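Local coordinates for protein BpsB (PgaB), Poly-beta-1,6-N-acetyl-D-glucosamine N-deacetylase (Bordetella bronchiseptica RB50, PDB 5BU6) that removes acetyl groups from poly-beta-1,6-N-acetyl-D-glucosamine as a family 4 carbohydrate esterase and is required for biofilm formation, at residues 12-17 / 246-251; 241-246 / 255-260. The protein carries 5 engineered substitutions. One frame throughout, in Å; residues are numbered along the deposited sequence.

Contact 1 of 2, residues 12-17 / 246-251; sequences TFRVLS and PGPNTP. Engineered in segment 12-17: Ser17 (natural residue Cys).
Asn249 lies across one face of the Phe13 ring. Its CB sits over the ring, 3.7 Å from the Phe13 centroid, in a CH-pi contact. The amide and ring planes are 22° apart, and ND2 of Asn249 lies beyond the rim, 3.5 Å from CE2 of Phe13. Chi1 and chi2 (-76°) of Asn249 together bring ND2 to Phe13 O at 3.2 Å, from above the carbonyl plane. Phe13 O is gripped twice, because Asn249 N also donates to it at 2.9 Å, nearly along the C=O axis. Phe13 N returns a bond to Asn249 O at 3.2 Å. These backbone bonds make a single antiparallel bridge, a hydrogen-bonded pair of Phe13 and Asn249. It attaches the 246-251 loop just before strand 14-20 in the parallel sheet of this polysaccharide deacetylase domain. OD1 of Asn249 is taken by Arg259 N.

Arg14 bends at chi2 (-82°) and lays its guanidinium flat over the Gly247-Pro248 peptide, with CZ 3.5 Å from Pro248 N. NE pairs with Asp6, and a water in the guanidinium plane accepts from NH2. A second water links Val15 N to Gly247 O. Thr12 lies alongside Thr250, their CG2 methyls 4.0 Å apart.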
loop_
_atom_site.group_PDB
_atom_site.type_symbol
_atom_site.label_atom_id
_atom_site.label_comp_id
_atom_site.label_asym_id
_atom_site.label_seq_id
_atom_site.Cartn_x
_atom_site.Cartn_y
_atom_site.Cartn_z
ATOM N N THR A 12 8.618 12.478 14.464
ATOM C CA THR A 12 8.096 12.903 13.169
ATOM C C THR A 12 8.801 12.129 12.072
ATOM O O THR A 12 10.017 12.029 12.070
ATOM C CB THR A 12 8.260 14.420 12.975
ATOM O OG1 THR A 12 7.464 15.100 13.949
ATOM C CG2 THR A 12 7.799 14.860 11.594
ATOM N N PHE A 13 8.034 11.551 11.151
ATOM C CA PHE A 13 8.643 10.769 10.077
ATOM C C PHE A 13 8.010 11.033 8.705
ATOM O O PHE A 13 6.877 11.534 8.606
ATOM C CB PHE A 13 8.584 9.278 10.411
ATOM C CG PHE A 13 7.189 8.731 10.524
ATOM C CD1 PHE A 13 6.482 8.827 11.722
ATOM C CD2 PHE A 13 6.579 8.105 9.436
ATOM C CE1 PHE A 13 5.203 8.324 11.831
ATOM C CE2 PHE A 13 5.286 7.597 9.544
ATOM C CZ PHE A 13 4.605 7.693 10.742
ATOM N N ARG A 14 8.766 10.732 7.657
ATOM C CA ARG A 14 8.239 10.799 6.296
ATOM C C ARG A 14 7.999 9.380 5.774
ATOM O O ARG A 14 8.576 8.425 6.285
ATOM C CB ARG A 14 9.203 11.578 5.389
ATOM C CG ARG A 14 9.234 13.090 5.654
ATOM C CD ARG A 14 8.090 13.803 4.955
ATOM N NE ARG A 14 8.107 15.239 5.214
ATOM C CZ ARG A 14 7.380 16.140 4.554
ATOM N NH1 ARG A 14 7.474 17.414 4.885
ATOM N NH2 ARG A 14 6.562 15.771 3.571
ATOM N N VAL A 15 7.104 9.238 4.797
ATOM C CA VAL A 15 6.843 7.943 4.154
ATOM C C VAL A 15 6.972 8.152 2.645
ATOM O O VAL A 15 6.466 9.138 2.096
ATOM C CB VAL A 15 5.458 7.371 4.484
ATOM C CG1 VAL A 15 5.239 6.020 3.799
ATOM C CG2 VAL A 15 5.281 7.211 5.995
ATOM N N LEU A 16 7.657 7.225 1.990
ATOM C CA LEU A 16 7.940 7.337 0.576
ATOM C C LEU A 16 7.406 6.095 -0.107
ATOM O O LEU A 16 7.885 4.993 0.134
ATOM C CB LEU A 16 9.453 7.511 0.366
ATOM C CG LEU A 16 10.016 7.959 -0.976
ATOM C CD1 LEU A 16 9.506 9.351 -1.352
ATOM C CD2 LEU A 16 11.540 7.908 -0.942
ATOM N N SER A 17 6.384 6.266 -0.932
ATOM C CA SER A 17 5.771 5.143 -1.622
ATOM C C SER A 17 6.381 5.044 -3.032
ATOM O O SER A 17 6.384 6.012 -3.775
ATOM C CB SER A 17 4.259 5.334 -1.662
ATOM O OG SER A 17 3.599 4.292 -2.356
ATOM N N PRO A 246 0.034 14.077 1.298
ATOM C CA PRO A 246 1.464 14.240 1.571
ATOM C C PRO A 246 1.709 15.080 2.823
ATOM O O PRO A 246 0.803 15.720 3.339
ATOM C CB PRO A 246 1.972 14.952 0.318
ATOM C CG PRO A 246 0.813 15.819 -0.076
ATOM C CD PRO A 246 -0.447 15.044 0.296
ATOM N N GLY A 247 2.931 15.072 3.319
ATOM C CA GLY A 247 3.252 15.916 4.446
ATOM C C GLY A 247 3.977 15.136 5.506
ATOM O O GLY A 247 4.092 13.916 5.414
ATOM N N PRO A 248 4.491 15.842 6.518
ATOM C CA PRO A 248 5.190 15.153 7.598
ATOM C C PRO A 248 4.194 14.460 8.506
ATOM O O PRO A 248 3.097 14.966 8.720
ATOM C CB PRO A 248 5.914 16.293 8.323
ATOM C CG PRO A 248 5.010 17.474 8.128
ATOM C CD PRO A 248 4.372 17.293 6.763
ATOM N N ASN A 249 4.565 13.301 9.021
ATOM C CA ASN A 249 3.747 12.664 10.039
ATOM C C ASN A 249 4.208 13.123 11.398
ATOM O O ASN A 249 5.049 12.484 12.032
ATOM C CB ASN A 249 3.826 11.160 9.939
ATOM C CG ASN A 249 3.237 10.657 8.656
ATOM O OD1 ASN A 249 2.013 10.601 8.499
ATOM N ND2 ASN A 249 4.098 10.323 7.713
ATOM N N THR A 250 3.654 14.247 11.822
ATOM C CA THR A 250 3.979 14.833 13.106
ATOM C C THR A 250 3.209 14.062 14.186
ATOM O O THR A 250 2.339 13.257 13.862
ATOM C CB THR A 250 3.645 16.340 13.109
ATOM O OG1 THR A 250 2.267 16.523 12.766
ATOM C CG2 THR A 250 4.523 17.079 12.097
ATOM N N PRO A 251 3.545 14.277 15.471
ATOM C CA PRO A 251 2.890 13.494 16.529
ATOM C C PRO A 251 1.364 13.609 16.589
ATOM O O PRO A 251 0.735 12.702 17.118
ATOM C CB PRO A 251 3.509 14.073 17.813
ATOM C CG PRO A 251 4.847 14.529 17.399
ATOM C CD PRO A 251 4.677 15.062 16.000
HETATM O O HOH W 1 5.513 13.132 2.509
HETATM O O HOH W 2 5.215 11.514 4.534
#

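Contact 2 of 2, residues 241-246 / 255-260; sequences GLTLQP and LTQIRR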
loop_
_atom_site.group_PDB
_atom_site.type_symbol
_atom_site.label_atom_id
_atom_site.label_comp_id
_atom_site.label_asym_id
_atom_site.label_seq_id
_atom_site.Cartn_x
_atom_site.Cartn_y
_atom_site.Cartn_z
ATOM N N GLY A 241 -3.129 2.940 8.990
ATOM C CA GLY A 241 -3.591 3.138 7.624
ATOM C C GLY A 241 -2.723 4.145 6.900
ATOM O O GLY A 241 -2.297 5.144 7.469
ATOM N N LEU A 242 -2.461 3.875 5.632
ATOM C CA LEU A 242 -1.625 4.754 4.834
ATOM C C LEU A 242 -2.402 5.372 3.685
ATOM O O LEU A 242 -3.003 4.656 2.875
ATOM C CB LEU A 242 -0.423 3.993 4.293
ATOM C CG LEU A 242 0.671 3.722 5.349
ATOM C CD1 LEU A 242 0.319 2.562 6.283
ATOM C CD2 LEU A 242 2.004 3.467 4.663
ATOM N N THR A 243 -2.344 6.701 3.621
ATOM C CA THR A 243 -3.132 7.514 2.707
ATOM C C THR A 243 -2.221 8.051 1.601
ATOM O O THR A 243 -1.051 7.715 1.551
ATOM C CB THR A 243 -3.788 8.673 3.432
ATOM O OG1 THR A 243 -2.803 9.686 3.696
ATOM C CG2 THR A 243 -4.356 8.203 4.748
ATOM N N LEU A 244 -2.756 8.885 0.724
ATOM C CA LEU A 244 -1.927 9.582 -0.271
ATOM C C LEU A 244 -1.863 11.087 -0.011
ATOM O O LEU A 244 -1.446 11.862 -0.872
ATOM C CB LEU A 244 -2.442 9.328 -1.698
ATOM C CG LEU A 244 -2.008 8.010 -2.344
ATOM C CD1 LEU A 244 -2.617 7.882 -3.724
ATOM C CD2 LEU A 244 -0.493 7.945 -2.422
ATOM N N GLN A 245 -2.291 11.498 1.173
ATOM C CA GLN A 245 -2.089 12.878 1.606
ATOM C C GLN A 245 -0.597 13.038 1.862
ATOM O O GLN A 245 -0.006 12.203 2.528
ATOM C CB GLN A 245 -2.911 13.170 2.863
ATOM C CG GLN A 245 -2.895 14.607 3.346
ATOM C CD GLN A 245 -3.511 14.752 4.728
ATOM O OE1 GLN A 245 -4.098 13.806 5.261
ATOM N NE2 GLN A 245 -3.372 15.937 5.323
ATOM N N PRO A 246 0.034 14.077 1.298
ATOM C CA PRO A 246 1.464 14.240 1.571
ATOM C C PRO A 246 1.709 15.080 2.823
ATOM O O PRO A 246 0.803 15.720 3.339
ATOM C CB PRO A 246 1.972 14.952 0.318
ATOM C CG PRO A 246 0.813 15.819 -0.076
ATOM C CD PRO A 246 -0.447 15.044 0.296
ATOM N N LEU A 255 -2.040 7.269 13.499
ATOM C CA LEU A 255 -1.434 6.255 12.639
ATOM C C LEU A 255 -2.453 5.669 11.668
ATOM O O LEU A 255 -2.087 4.936 10.765
ATOM C CB LEU A 255 -0.781 5.127 13.462
ATOM C CG LEU A 255 0.476 5.520 14.248
ATOM C CD1 LEU A 255 1.138 4.279 14.822
ATOM C CD2 LEU A 255 1.490 6.354 13.436
ATOM N N THR A 256 -3.728 6.012 11.841
ATOM C CA THR A 256 -4.757 5.599 10.888
ATOM C C THR A 256 -4.754 6.483 9.645
ATOM O O THR A 256 -5.383 6.148 8.644
ATOM C CB THR A 256 -6.154 5.678 11.506
ATOM O OG1 THR A 256 -6.360 7.014 11.983
ATOM C CG2 THR A 256 -6.300 4.688 12.669
ATOM N N GLN A 257 -4.062 7.619 9.724
ATOM C CA GLN A 257 -4.075 8.617 8.654
ATOM C C GLN A 257 -2.672 8.990 8.186
ATOM O O GLN A 257 -2.400 10.160 7.883
ATOM C CB GLN A 257 -4.792 9.894 9.115
ATOM C CG GLN A 257 -6.146 9.683 9.751
ATOM C CD GLN A 257 -7.174 9.214 8.757
ATOM O OE1 GLN A 257 -7.145 9.603 7.583
ATOM N NE2 GLN A 257 -8.083 8.353 9.209
ATOM N N ILE A 258 -1.794 8.002 8.096
ATOM C CA ILE A 258 -0.397 8.246 7.742
ATOM C C ILE A 258 -0.246 8.873 6.339
ATOM O O ILE A 258 -0.848 8.414 5.364
ATOM C CB ILE A 258 0.404 6.936 7.842
ATOM C CG1 ILE A 258 0.493 6.480 9.312
ATOM C CG2 ILE A 258 1.811 7.090 7.289
ATOM C CD1 ILE A 258 1.226 5.148 9.459
ATOM N N ARG A 259 0.545 9.939 6.280
ATOM C CA ARG A 259 0.823 10.686 5.061
ATOM C C ARG A 259 1.991 10.088 4.283
ATOM O O ARG A 259 2.962 9.645 4.879
ATOM C CB ARG A 259 1.142 12.146 5.414
ATOM C CG ARG A 259 -0.014 12.823 6.100
ATOM C CD ARG A 259 0.408 14.071 6.839
ATOM N NE ARG A 259 -0.761 14.759 7.366
ATOM C CZ ARG A 259 -0.704 15.821 8.159
ATOM N NH1 ARG A 259 0.470 16.309 8.537
ATOM N NH2 ARG A 259 -1.826 16.382 8.581
ATOM N N ARG A 260 1.921 10.096 2.957
ATOM C CA ARG A 260 3.087 9.680 2.194
ATOM C C ARG A 260 3.205 10.398 0.869
ATOM O O ARG A 260 2.230 10.958 0.356
ATOM C CB ARG A 260 3.067 8.177 1.956
ATOM C CG ARG A 260 2.035 7.708 1.015
ATOM C CD ARG A 260 1.574 6.271 1.415
ATOM N NE ARG A 260 0.516 5.861 0.503
ATOM C CZ ARG A 260 0.605 4.846 -0.347
ATOM N NH1 ARG A 260 1.687 4.081 -0.365
ATOM N NH2 ARG A 260 -0.409 4.577 -1.154
HETATM O O HOH W 3 -3.086 5.110 0.319
HETATM O O HOH W 4 0.987 12.094 -1.834
HETATM O O HOH W 5 -3.299 12.783 7.855
#
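The two backbones meet in a single bridge, Leu242 with Ile258, and stay hydrogen-bonded beyond it as far as Gln245 and Arg260. Gly241 N donates to Leu255 O, and Ile258 N to Gly241 O. Gly241 is packed so closely here that a CB would clash with Thr256 O.

Thr243 grips Ile258 O twice. Its N donates at 2.9 Å to Ile258 O, nearly along the C=O axis. Its OG1 donates to the same Ile258 O, also at 2.9 Å, from above the carbonyl plane. OG1 sits between the backbone N and the carbonyl carbon (chi1 76°), and there it also accepts from Gln245 N. This closes an ST turn.

Arg260 has its CG in the crowded position and bends at chi2, so the chain passes along Thr243 O. NE donates to Thr243 O at 2.6 Å, a short bond with an N-H...O angle of 136°. The oxygen lies in the guanidinium plane. CD2 of Leu244 comes obliquely to Arg260 NH2, at 3.6 Å. NH1 has a long, weak ion pair with Asp83.

Leu242 and Ile258 lie side by side, CG to CG2 4.1 Å apart. The extended chains of Gln245 and Arg259 also run alongside each other, with their end planes 59° apart. A water joins Gln245 OE1, Gln257 O and Arg259 NE. Arg259 NH1 bonds Pro248 O.

The Arg260 side chain is about 6 Å from a bound nickel ion; a thiocyanate, probably from the crystallisation liquor, is about 3 Å away. The protein has a nickel site made by Asp84, His154 and His159, and Asp83 directly precedes Asp84. The pairing thus probably brings a basic side chain to the metal-containing active-site region of a family 4 carbohydrate esterase.

Both contacts use the loop between strands 240-242 and 261-266, and they share Pro246. The centres of contact 1 and contact 2 are about 8 Å apart. Contact 1 joins this loop to strand 14-20, far away in sequence; contact 2 pairs the end of strand 240-242 and the start of the loop with the residues just before strand 261-266. Both are partly buried, but contact 2 lies deeper, its centre about 10 Å from the centre of the chain, against about 15 Å. Contact 1 adds a CH-pi contact and a stacked guanidinium to one backbone bridge. Contact 2 has more backbone bonds, plus the Thr243 hydroxyl and Arg260 NE. Arg259 ties them together through hydrogen bonds to Asn249 and Pro248. Val15 packs against Ile258 and Arg260.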